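Local coordinates for putative lipoprotein (Bacteroides thetaiotaomicron, PDB 4Q1Z), which is of unknown function but is probably a lipoprotein of the DUF4876 family, built of two domains rich in beta strands, at residues Ile109-Tyr114 / Phe131-Asn136; Ser195-Gln200 / Ser219-Glu224; Gln213-Gly218 / Val382-Arg387; Ile147-Leu152 / Arg177-Pro182. All blocks are in the same frame, centred on the assembly; numbering follows the deposited sequence.

Interaction 1. Residues Ile109-Tyr114 / Phe131-Asn136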
# COMPACT_ATOMS: atom_id res chain seq x y z
N ILE A 109 -1.49 -0.61 0.23
CA ILE A 109 -0.12 -0.30 0.67
C ILE A 109 0.88 -0.13 -0.47
O ILE A 109 0.62 -0.54 -1.61
CB ILE A 109 0.38 -1.38 1.70
CG1 ILE A 109 0.16 -2.85 1.26
CG2 ILE A 109 -0.23 -1.15 3.07
CD1 ILE A 109 1.24 -3.52 0.32
N PHE A 110 2.04 0.49 -0.13
CA PHE A 110 3.23 0.66 -0.98
C PHE A 110 3.93 -0.69 -1.01
O PHE A 110 4.44 -1.13 0.02
CB PHE A 110 4.16 1.74 -0.39
CG PHE A 110 3.81 3.18 -0.73
CD1 PHE A 110 4.01 3.68 -2.02
CD2 PHE A 110 3.35 4.05 0.25
CE1 PHE A 110 3.70 5.01 -2.32
CE2 PHE A 110 3.03 5.37 -0.05
CZ PHE A 110 3.20 5.85 -1.34
N LYS A 111 3.88 -1.38 -2.14
CA LYS A 111 4.46 -2.73 -2.26
C LYS A 111 6.00 -2.70 -2.56
O LYS A 111 6.78 -3.48 -2.01
CB LYS A 111 3.70 -3.50 -3.36
CG LYS A 111 4.05 -4.97 -3.49
CD LYS A 111 3.21 -5.62 -4.57
CE LYS A 111 3.90 -6.78 -5.22
NZ LYS A 111 5.15 -6.37 -5.90
N GLU A 112 6.39 -1.84 -3.51
CA GLU A 112 7.76 -1.69 -3.98
C GLU A 112 7.96 -0.24 -4.35
O GLU A 112 7.05 0.34 -4.95
CB GLU A 112 8.01 -2.62 -5.18
CG GLU A 112 9.42 -2.56 -5.76
CD GLU A 112 10.12 -3.90 -5.96
OE1 GLU A 112 9.46 -4.95 -5.82
OE2 GLU A 112 11.34 -3.88 -6.23
N ILE A 113 9.14 0.33 -3.99
CA ILE A 113 9.53 1.71 -4.28
C ILE A 113 11.00 1.76 -4.75
O ILE A 113 11.89 1.18 -4.11
CB ILE A 113 9.30 2.67 -3.04
CG1 ILE A 113 7.83 2.61 -2.51
CG2 ILE A 113 9.71 4.12 -3.38
CD1 ILE A 113 7.56 3.30 -1.14
N TYR A 114 11.26 2.47 -5.88
CA TYR A 114 12.61 2.66 -6.41
C TYR A 114 12.80 4.16 -6.62
O TYR A 114 12.03 4.76 -7.36
CB TYR A 114 12.82 1.82 -7.66
CG TYR A 114 14.09 2.12 -8.43
CD1 TYR A 114 15.33 2.14 -7.78
CD2 TYR A 114 14.07 2.30 -9.80
CE1 TYR A 114 16.51 2.37 -8.49
CE2 TYR A 114 15.24 2.55 -10.51
CZ TYR A 114 16.45 2.60 -9.85
OH TYR A 114 17.59 2.84 -10.57
N PHE A 131 9.89 4.93 -9.46
CA PHE A 131 8.55 4.36 -9.51
C PHE A 131 8.09 3.93 -8.10
O PHE A 131 8.91 3.70 -7.20
CB PHE A 131 8.42 3.20 -10.54
CG PHE A 131 8.91 1.84 -10.09
CD1 PHE A 131 8.05 0.95 -9.45
CD2 PHE A 131 10.24 1.46 -10.30
CE1 PHE A 131 8.51 -0.31 -9.03
CE2 PHE A 131 10.68 0.19 -9.89
CZ PHE A 131 9.81 -0.69 -9.28
N TYR A 132 6.76 3.83 -7.94
CA TYR A 132 5.98 3.53 -6.73
C TYR A 132 4.92 2.53 -7.11
O TYR A 132 4.11 2.83 -7.98
CB TYR A 132 5.31 4.83 -6.19
CG TYR A 132 6.25 6.02 -6.13
CD1 TYR A 132 6.39 6.87 -7.22
CD2 TYR A 132 7.05 6.23 -5.02
CE1 TYR A 132 7.30 7.92 -7.20
CE2 TYR A 132 7.98 7.27 -4.99
CZ TYR A 132 8.09 8.12 -6.08
OH TYR A 132 8.97 9.18 -6.05
N GLU A 133 4.97 1.34 -6.52
CA GLU A 133 4.00 0.30 -6.81
C GLU A 133 3.10 0.12 -5.59
O GLU A 133 3.58 -0.16 -4.50
CB GLU A 133 4.69 -0.99 -7.25
CG GLU A 133 3.72 -2.11 -7.58
CD GLU A 133 4.34 -3.38 -8.15
OE1 GLU A 133 5.45 -3.30 -8.73
OE2 GLU A 133 3.71 -4.45 -8.01
N ILE A 134 1.81 0.35 -5.81
CA ILE A 134 0.65 0.33 -4.90
C ILE A 134 -0.06 -1.01 -5.11
O ILE A 134 -0.25 -1.39 -6.25
CB ILE A 134 -0.21 1.59 -5.27
CG1 ILE A 134 0.42 2.86 -4.74
CG2 ILE A 134 -1.69 1.50 -4.93
CD1 ILE A 134 0.94 2.69 -3.33
N TYR A 135 -0.41 -1.73 -4.03
CA TYR A 135 -1.04 -3.06 -4.10
C TYR A 135 -2.35 -3.12 -3.32
O TYR A 135 -2.43 -2.60 -2.20
CB TYR A 135 -0.04 -4.11 -3.56
CG TYR A 135 -0.48 -5.57 -3.58
CD1 TYR A 135 -0.38 -6.34 -4.74
CD2 TYR A 135 -0.84 -6.23 -2.40
CE1 TYR A 135 -0.72 -7.70 -4.74
CE2 TYR A 135 -1.19 -7.58 -2.39
CZ TYR A 135 -1.11 -8.32 -3.57
OH TYR A 135 -1.44 -9.65 -3.57
N ASN A 136 -3.36 -3.79 -3.90
CA ASN A 136 -4.62 -4.03 -3.20
C ASN A 136 -4.40 -5.27 -2.36
O ASN A 136 -4.39 -6.40 -2.89
CB ASN A 136 -5.80 -4.16 -4.15
CG ASN A 136 -7.14 -4.38 -3.46
OD1 ASN A 136 -7.22 -4.65 -2.26
ND2 ASN A 136 -8.22 -4.27 -4.21
O HOH W 1 7.02 -5.16 -7.32

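Interaction 2. Residues Ser195-Gln200 / Ser219-Glu224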
# COMPACT_ATOMS: atom_id res chain seq x y z
N SER A 195 -1.85 -4.58 -8.72
CA SER A 195 -0.97 -3.45 -8.43
C SER A 195 -1.24 -2.28 -9.37
O SER A 195 -1.66 -2.47 -10.51
CB SER A 195 0.50 -3.85 -8.57
OG SER A 195 1.06 -4.52 -7.45
N CYS A 196 -0.98 -1.06 -8.88
CA CYS A 196 -0.93 0.16 -9.65
C CYS A 196 0.48 0.73 -9.51
O CYS A 196 0.93 1.00 -8.38
CB CYS A 196 -1.98 1.19 -9.25
SG CYS A 196 -1.95 2.69 -10.27
N ILE A 197 1.20 0.84 -10.63
CA ILE A 197 2.52 1.43 -10.65
C ILE A 197 2.38 2.86 -11.17
O ILE A 197 1.65 3.11 -12.13
CB ILE A 197 3.56 0.60 -11.49
CG1 ILE A 197 3.63 -0.88 -11.03
CG2 ILE A 197 4.96 1.27 -11.51
CD1 ILE A 197 4.20 -1.80 -12.00
N ILE A 198 3.07 3.79 -10.50
CA ILE A 198 3.19 5.19 -10.86
C ILE A 198 4.67 5.43 -11.06
O ILE A 198 5.45 5.14 -10.16
CB ILE A 198 2.55 6.20 -9.86
CG1 ILE A 198 1.24 5.68 -9.24
CG2 ILE A 198 2.34 7.53 -10.55
CD1 ILE A 198 0.93 6.27 -7.89
N SER A 199 5.05 5.90 -12.25
CA SER A 199 6.42 6.23 -12.60
C SER A 199 6.59 7.74 -12.70
O SER A 199 5.62 8.43 -13.01
CB SER A 199 6.79 5.59 -13.94
OG SER A 199 7.27 4.27 -13.80
N GLN A 200 7.79 8.25 -12.44
CA GLN A 200 8.11 9.67 -12.63
C GLN A 200 7.97 9.96 -14.14
O GLN A 200 7.31 10.92 -14.53
CB GLN A 200 9.54 9.98 -12.13
CG GLN A 200 10.02 11.37 -12.48
CD GLN A 200 11.52 11.51 -12.54
OE1 GLN A 200 12.09 11.83 -13.58
NE2 GLN A 200 12.20 11.36 -11.40
N SER A 219 7.63 1.57 -19.14
CA SER A 219 6.61 1.86 -20.15
C SER A 219 5.22 1.30 -19.82
O SER A 219 4.24 1.96 -20.17
CB SER A 219 7.04 1.42 -21.56
OG SER A 219 7.27 0.02 -21.65
N SER A 220 5.14 0.13 -19.14
CA SER A 220 3.84 -0.51 -18.82
C SER A 220 3.22 -0.01 -17.50
O SER A 220 2.20 -0.55 -17.07
CB SER A 220 3.96 -2.03 -18.79
OG SER A 220 4.82 -2.44 -17.73
N SER A 221 3.80 1.04 -16.89
CA SER A 221 3.24 1.68 -15.69
C SER A 221 1.84 2.15 -15.99
O SER A 221 1.61 2.67 -17.08
CB SER A 221 4.11 2.87 -15.26
OG SER A 221 5.42 2.52 -14.86
N GLU A 222 0.90 1.95 -15.06
CA GLU A 222 -0.50 2.38 -15.21
C GLU A 222 -0.57 3.90 -15.26
O GLU A 222 -1.24 4.47 -16.13
CB GLU A 222 -1.35 1.84 -14.04
CG GLU A 222 -1.65 0.35 -14.10
CD GLU A 222 -0.49 -0.58 -13.80
OE1 GLU A 222 0.33 -0.27 -12.90
OE2 GLU A 222 -0.42 -1.65 -14.44
N PHE A 223 0.15 4.55 -14.35
CA PHE A 223 0.19 6.00 -14.20
C PHE A 223 1.61 6.57 -14.26
O PHE A 223 2.59 5.83 -14.15
CB PHE A 223 -0.49 6.44 -12.88
CG PHE A 223 -1.99 6.46 -12.99
CD1 PHE A 223 -2.73 5.30 -12.83
CD2 PHE A 223 -2.66 7.62 -13.35
CE1 PHE A 223 -4.12 5.30 -13.00
CE2 PHE A 223 -4.03 7.63 -13.54
CZ PHE A 223 -4.76 6.47 -13.34
N GLU A 224 1.69 7.89 -14.48
CA GLU A 224 2.93 8.64 -14.49
C GLU A 224 2.69 10.05 -14.01
O GLU A 224 1.59 10.55 -14.12
CB GLU A 224 3.60 8.65 -15.86
CG GLU A 224 2.84 9.35 -16.96
CD GLU A 224 3.67 9.57 -18.20
OE1 GLU A 224 4.89 9.35 -18.15
OE2 GLU A 224 3.08 9.94 -19.24
O HOH W 2 0.66 -3.22 -11.79

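Interaction 3. Residues Gln213-Gly218 / Val382-Arg387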
# COMPACT_ATOMS: atom_id res chain seq x y z
N GLN A 213 21.52 0.48 -18.30
CA GLN A 213 21.81 -0.16 -17.01
C GLN A 213 20.72 0.13 -15.96
O GLN A 213 20.89 -0.22 -14.78
CB GLN A 213 23.19 0.29 -16.47
CG GLN A 213 24.40 -0.26 -17.25
CD GLN A 213 24.63 0.41 -18.58
OE1 GLN A 213 24.61 1.64 -18.71
NE2 GLN A 213 24.85 -0.39 -19.60
N SER A 214 19.60 0.74 -16.38
CA SER A 214 18.48 0.97 -15.46
C SER A 214 17.85 -0.39 -15.16
O SER A 214 17.82 -1.24 -16.05
CB SER A 214 17.46 1.93 -16.06
OG SER A 214 16.40 2.16 -15.15
N PRO A 215 17.40 -0.67 -13.91
CA PRO A 215 16.87 -2.01 -13.62
C PRO A 215 15.51 -2.34 -14.24
O PRO A 215 15.15 -3.52 -14.29
CB PRO A 215 16.75 -2.00 -12.09
CG PRO A 215 16.56 -0.58 -11.74
CD PRO A 215 17.40 0.19 -12.71
N ILE A 216 14.75 -1.32 -14.69
CA ILE A 216 13.39 -1.53 -15.21
C ILE A 216 13.12 -0.80 -16.54
O ILE A 216 13.83 0.13 -16.94
CB ILE A 216 12.33 -1.06 -14.14
CG1 ILE A 216 12.70 0.34 -13.55
CG2 ILE A 216 12.15 -2.09 -13.03
CD1 ILE A 216 11.71 1.32 -13.65
N ASP A 217 12.02 -1.24 -17.20
CA ASP A 217 11.34 -0.65 -18.35
C ASP A 217 10.04 -0.13 -17.76
O ASP A 217 9.19 -0.94 -17.39
CB ASP A 217 11.13 -1.69 -19.50
CG ASP A 217 10.17 -1.30 -20.62
OD1 ASP A 217 9.66 -0.17 -20.61
OD2 ASP A 217 9.88 -2.16 -21.48
N GLY A 218 9.92 1.18 -17.58
CA GLY A 218 8.74 1.77 -16.96
C GLY A 218 7.57 2.06 -17.88
O GLY A 218 6.60 2.69 -17.46
N VAL A 382 17.26 -4.15 -2.74
CA VAL A 382 16.86 -5.19 -3.70
C VAL A 382 17.04 -4.65 -5.13
O VAL A 382 17.06 -3.44 -5.33
CB VAL A 382 15.39 -5.68 -3.49
CG1 VAL A 382 15.20 -6.32 -2.14
CG2 VAL A 382 14.38 -4.56 -3.70
N VAL A 383 17.16 -5.54 -6.12
CA VAL A 383 17.18 -5.08 -7.50
C VAL A 383 15.72 -4.77 -7.84
O VAL A 383 14.89 -5.67 -7.68
CB VAL A 383 17.83 -6.09 -8.49
CG1 VAL A 383 17.63 -5.62 -9.93
CG2 VAL A 383 19.31 -6.27 -8.19
N PRO A 384 15.38 -3.50 -8.25
CA PRO A 384 13.96 -3.17 -8.51
C PRO A 384 13.32 -4.09 -9.54
O PRO A 384 13.95 -4.46 -10.52
CB PRO A 384 14.03 -1.73 -9.01
CG PRO A 384 15.24 -1.21 -8.36
CD PRO A 384 16.22 -2.31 -8.45
N VAL A 385 12.09 -4.52 -9.22
CA VAL A 385 11.25 -5.38 -10.07
C VAL A 385 9.85 -4.79 -10.09
O VAL A 385 9.36 -4.38 -9.05
CB VAL A 385 11.25 -6.88 -9.63
CG1 VAL A 385 10.21 -7.69 -10.40
CG2 VAL A 385 12.64 -7.52 -9.81
N MSE A 386 9.23 -4.74 -11.28
CA MSE A 386 7.84 -4.28 -11.43
C MSE A 386 6.90 -5.49 -11.43
O MSE A 386 7.12 -6.44 -12.21
CB MSE A 386 7.66 -3.46 -12.70
CG MSE A 386 7.94 -1.99 -12.49
SE MSE A 386 8.21 -1.14 -14.19
CE MSE A 386 6.43 -1.02 -14.91
N ARG A 387 5.86 -5.46 -10.56
CA ARG A 387 4.86 -6.52 -10.39
C ARG A 387 5.56 -7.82 -9.89
O ARG A 387 5.31 -8.93 -10.39
CB ARG A 387 4.03 -6.74 -11.68
CG ARG A 387 3.15 -5.55 -12.04
CD ARG A 387 2.46 -5.71 -13.38
NE ARG A 387 1.98 -4.41 -13.87
CZ ARG A 387 2.56 -3.70 -14.83
NH1 ARG A 387 3.62 -4.17 -15.47
NH2 ARG A 387 2.06 -2.52 -15.18
O HOH W 3 14.05 -5.45 -12.95

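Interaction 4. Residues Ile147-Leu152 / Arg177-Pro182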
# COMPACT_ATOMS: atom_id res chain seq x y z
N ILE A 147 -7.76 9.28 -4.96
CA ILE A 147 -6.86 9.01 -3.84
C ILE A 147 -5.63 9.88 -4.10
O ILE A 147 -5.25 10.08 -5.26
CB ILE A 147 -6.54 7.50 -3.67
CG1 ILE A 147 -7.73 6.78 -2.99
CG2 ILE A 147 -5.25 7.27 -2.87
CD1 ILE A 147 -7.64 5.32 -2.97
N TYR A 148 -5.06 10.46 -3.03
CA TYR A 148 -3.93 11.36 -3.11
C TYR A 148 -2.61 10.66 -2.87
O TYR A 148 -2.56 9.66 -2.17
CB TYR A 148 -4.08 12.46 -2.08
CG TYR A 148 -5.24 13.39 -2.34
CD1 TYR A 148 -6.51 13.11 -1.84
CD2 TYR A 148 -5.07 14.54 -3.10
CE1 TYR A 148 -7.58 13.95 -2.10
CE2 TYR A 148 -6.14 15.39 -3.37
CZ TYR A 148 -7.39 15.10 -2.86
OH TYR A 148 -8.46 15.92 -3.12
N PHE A 149 -1.55 11.24 -3.44
CA PHE A 149 -0.15 10.86 -3.32
C PHE A 149 0.62 12.10 -2.98
O PHE A 149 0.50 13.09 -3.70
CB PHE A 149 0.38 10.25 -4.64
CG PHE A 149 1.83 9.83 -4.58
CD1 PHE A 149 2.86 10.78 -4.59
CD2 PHE A 149 2.18 8.48 -4.53
CE1 PHE A 149 4.19 10.41 -4.47
CE2 PHE A 149 3.53 8.10 -4.46
CZ PHE A 149 4.53 9.06 -4.42
N ALA A 150 1.48 12.03 -1.95
CA ALA A 150 2.35 13.13 -1.56
C ALA A 150 3.72 12.65 -1.06
O ALA A 150 3.86 11.53 -0.54
CB ALA A 150 1.67 13.98 -0.48
N ASN A 151 4.73 13.53 -1.21
CA ASN A 151 6.05 13.39 -0.61
C ASN A 151 6.09 14.45 0.49
O ASN A 151 5.48 15.51 0.34
CB ASN A 151 7.21 13.49 -1.62
CG ASN A 151 7.48 14.86 -2.16
OD1 ASN A 151 6.73 15.37 -2.97
ND2 ASN A 151 8.57 15.48 -1.74
N LEU A 152 6.69 14.14 1.61
CA LEU A 152 6.69 15.09 2.72
C LEU A 152 7.96 15.90 2.76
O LEU A 152 8.96 15.50 2.18
CB LEU A 152 6.47 14.39 4.11
CG LEU A 152 5.42 13.27 4.26
CD1 LEU A 152 5.40 12.80 5.66
CD2 LEU A 152 4.01 13.75 3.90
N ARG A 177 4.79 18.30 -2.26
CA ARG A 177 3.96 18.22 -3.48
C ARG A 177 2.88 17.14 -3.29
O ARG A 177 3.14 16.11 -2.66
CB ARG A 177 4.79 17.98 -4.75
CG ARG A 177 4.04 18.40 -6.01
CD ARG A 177 4.76 18.06 -7.29
NE ARG A 177 6.05 18.75 -7.42
CZ ARG A 177 6.24 19.91 -8.06
NH1 ARG A 177 5.21 20.54 -8.61
NH2 ARG A 177 7.44 20.45 -8.13
N VAL A 178 1.67 17.41 -3.77
CA VAL A 178 0.47 16.54 -3.68
C VAL A 178 -0.10 16.33 -5.09
O VAL A 178 -0.21 17.27 -5.88
CB VAL A 178 -0.64 17.10 -2.72
CG1 VAL A 178 -1.71 16.05 -2.43
CG2 VAL A 178 -0.06 17.67 -1.40
N TRP A 179 -0.39 15.07 -5.41
CA TRP A 179 -1.03 14.60 -6.64
C TRP A 179 -2.26 13.80 -6.25
O TRP A 179 -2.39 13.40 -5.08
CB TRP A 179 -0.08 13.70 -7.47
CG TRP A 179 1.22 14.31 -7.88
CD1 TRP A 179 2.38 14.34 -7.14
CD2 TRP A 179 1.54 14.88 -9.16
NE1 TRP A 179 3.37 14.97 -7.86
CE2 TRP A 179 2.89 15.26 -9.12
CE3 TRP A 179 0.80 15.10 -10.34
CZ2 TRP A 179 3.54 15.82 -10.24
CZ3 TRP A 179 1.43 15.72 -11.41
CH2 TRP A 179 2.78 16.06 -11.36
N LYS A 180 -3.14 13.55 -7.21
CA LYS A 180 -4.29 12.67 -7.00
C LYS A 180 -4.53 11.85 -8.25
O LYS A 180 -4.11 12.20 -9.35
CB LYS A 180 -5.57 13.41 -6.54
CG LYS A 180 -6.34 14.20 -7.57
CD LYS A 180 -7.60 14.74 -6.91
CE LYS A 180 -8.28 15.78 -7.75
NZ LYS A 180 -9.56 16.22 -7.14
N PHE A 181 -5.20 10.73 -8.07
CA PHE A 181 -5.57 9.91 -9.20
C PHE A 181 -6.75 10.59 -9.88
O PHE A 181 -7.64 11.09 -9.17
CB PHE A 181 -5.94 8.48 -8.74
CG PHE A 181 -4.77 7.59 -8.38
CD1 PHE A 181 -4.15 6.80 -9.34
CD2 PHE A 181 -4.33 7.50 -7.06
CE1 PHE A 181 -3.09 5.96 -9.00
CE2 PHE A 181 -3.28 6.63 -6.72
CZ PHE A 181 -2.65 5.89 -7.70
N PRO A 182 -6.82 10.61 -11.23
CA PRO A 182 -8.05 11.11 -11.89
C PRO A 182 -9.22 10.11 -11.71
O PRO A 182 -9.08 9.12 -10.98
CB PRO A 182 -7.62 11.24 -13.36
CG PRO A 182 -6.54 10.24 -13.54
CD PRO A 182 -5.85 10.07 -12.22
O HOH W 4 -8.12 18.35 -4.77

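Interaction 1. Residues Ile109-Tyr114 / Phe131-Asn136
Phe110 and Ile134 make the tight side of this contact. Their side chains lie side by side, and Ile134 CD1 sits over the face of the Phe110 ring in a CH-pi contact, 3.9 Å from the ring centroid. Tyr132 CB approaches the edge of the same ring, and Ile113 CG2 packs 3.8 Å from Tyr132 CD2. Tyr266 and Ile268 of strand 265-269 close over this apolar side. The two strands run antiparallel, but at Glu133 the register slips by one: Lys111 and Glu112 both face it, a classic beta bulge. Lys111 N gives its hydrogen to Glu133 O at 2.7 Å, whereas Glu112 N reaches the same oxygen only weakly. The bulge brings Lys111 beside Glu133, where the contact turns polar and takes in a water, though still buried. Lys111 NZ forms a salt bridge with Glu133 OE2 at 3.2 Å, coming from above the carboxylate plane, 62° out of it; Arg388 O is a second partner of NZ, and Ser195 OG of OE2. An alanine in place of Lys111 would probably leave the Glu133 carboxylate without its close positive mate and uncover the Tyr135 ring where CD had rested. A water lies 2.8 Å from Glu133 OE1, which also accepts from Arg387 N, and 2.9 Å from Glu112 OE1, while Glu112 OE2 pairs with Arg388. Beyond it Phe131 CG takes the crowded position between backbone N and carbonyl carbon (chi1 81°), and the side chain crosses that of Tyr114 at about a right angle, CE2 3.5 Å from Tyr114 CB.

Interaction 2. Residues Ser195-Gln200 / Ser219-Glu224
A short parallel beta pairing, Ile198 beside Phe223 and Ser199 beside Glu224, joins strand 195-199 to strand 223-224 within the large mixed sheet. Phe223 uses both of its backbone groups here: its N donates to Ile197 O at 3.0 Å, and its O accepts from Ser199 N at 3.1 Å. One step earlier a side chain takes over. The Glu222 chain bends at chi2 (73°), which sets CD beside strand 195-199, and OE1 accepts from Ile197 N at 2.7 Å, nearly straight at 170° and almost in line with the C-O bond. Its other oxygen, OE2, is held by a salt bridge to Arg387 and a hydrogen bond from Asn397, which should fix the carboxylate's rotation. On the Ile198 side of the sheet, Cys196 SG lies 3.7 Å from Phe223 CD1, an oblique sulfur-aromatic contact, and Ile198 CG2 packs 3.8 Å from Phe223 CB. On the other side Ser199 OG and Ser221 OG are 2.8 Å apart, and Ser221 OG also bonds to Gly218 O. The whole is a parallel strand pair just beginning, in which a glutamate carboxylate stands in for a backbone carbonyl ahead of the first bridge.

Interaction 3. Residues Gln213-Gly218 / Val382-Arg387
The rings of Pro215 and Pro384 cross at a slant, CB and CG of Pro215 against CB, CG and CD of Pro384: Pro215 CG lies 3.7 Å from Pro384 CG, and Pro215 CB is equally near Pro384 CD. Two aromatic side chains adjoin them. That of Tyr114 touches both prolines, and that of Phe131 touches Pro384, Ile216 and Met386. Val383 CG1 adds a looser contact with Pro215 CB at 4.3 Å. No direct hydrogen bond links the two segments; instead one water donates to Pro215 O and to Pro384 O, at 2.6 Å from each, bridging the backbones beside the proline pair. Farther along, Ile216 CG2 rests 3.9 Å from Pro384 O. Met386, present as selenomethionine, then supplies the second anchor. Its selenium lies 3.4 Å from Asp217 O and 4.1 Å from Ile216 CB, while a bend at chi3 (75°) places CE near both Asp217 O and Gly218 CA. The touching parts run nearly the same way, 19° apart in direction, yet neither is a strand here. This is loop-on-loop packing through a proline pair and a long selenomethionine side chain, a small apolar cluster laid over the Tyr114 and Phe131 ends of the two sheet strands.

Interaction 4. Residues Ile147-Leu152 / Arg177-Pro182
Tyr148 and Lys180 lie side by side, pointing the same way from neighbouring antiparallel strands, and the CD2 side of the Tyr148 ring settles into the dip between Lys180 and Val178: CD2 lies 3.7 Å from both Lys180 CB and Val178 CG1. Lys180 follows the ring outward. Its chi1 of 76° sets CG between backbone N and carbonyl carbon, the chain beyond is extended, and CD comes 3.9 Å from Tyr148 CE2. At the far end a water sits 3.0 Å from Tyr148 OH, in the plane of the ring, and takes a weak bond from Lys180 NZ. An alanine in place of Tyr148 would probably open a gap beside Val178 CG1 and leave the Lys180 chain free to turn. Ala150 is the small member of this side, its CB lying 3.4 Å from Arg177 O and more loosely against Val178 CG2. On the other side of the sheet the protruding groups are aromatic. The side chains of Phe149 and Trp179 are loosely apposed, their CD1 atoms 4.4 Å apart, while backbone bonds run both ways, Phe149 N to Trp179 O and Trp179 N to Phe149 O, each 2.8 Å. Beyond them Phe181 CD2 presents the ring edge to Ile147 O, 3.3 Å away. Strand 148-152 is flanked on its other side by strand 265-269, strand 177-180 by strand 238-245; Phe225 and Tyr257 meet the Trp179 ring, and Ile302 of strand 299-303 packs on Ala150.

Interactions 1, 2 and 4 belong to one mixed sheet, and interaction 3 packs on the Tyr114 and Phe131 ends of two of its inner strands. Interactions 1 and 2, centres 10 Å apart, share neighbouring strands: Ile134 O and Cys196 N are 2.7 Å apart, a probable backbone hydrogen bond. Interaction 3 is tied to both by polar atoms, with Arg387 N 2.9 Å from Glu133 OE1 and Arg387 NH2 2.7 Å from Ser220 O. Interaction 4 meets interaction 1 through Phe149 CE2, 3.8 Å from Phe110 CE1, and interaction 2 through Phe181 CZ, 3.6 Å from Ile198 CD1. Interactions 3 and 4 do not touch; their nearest atoms are about 12 Å apart.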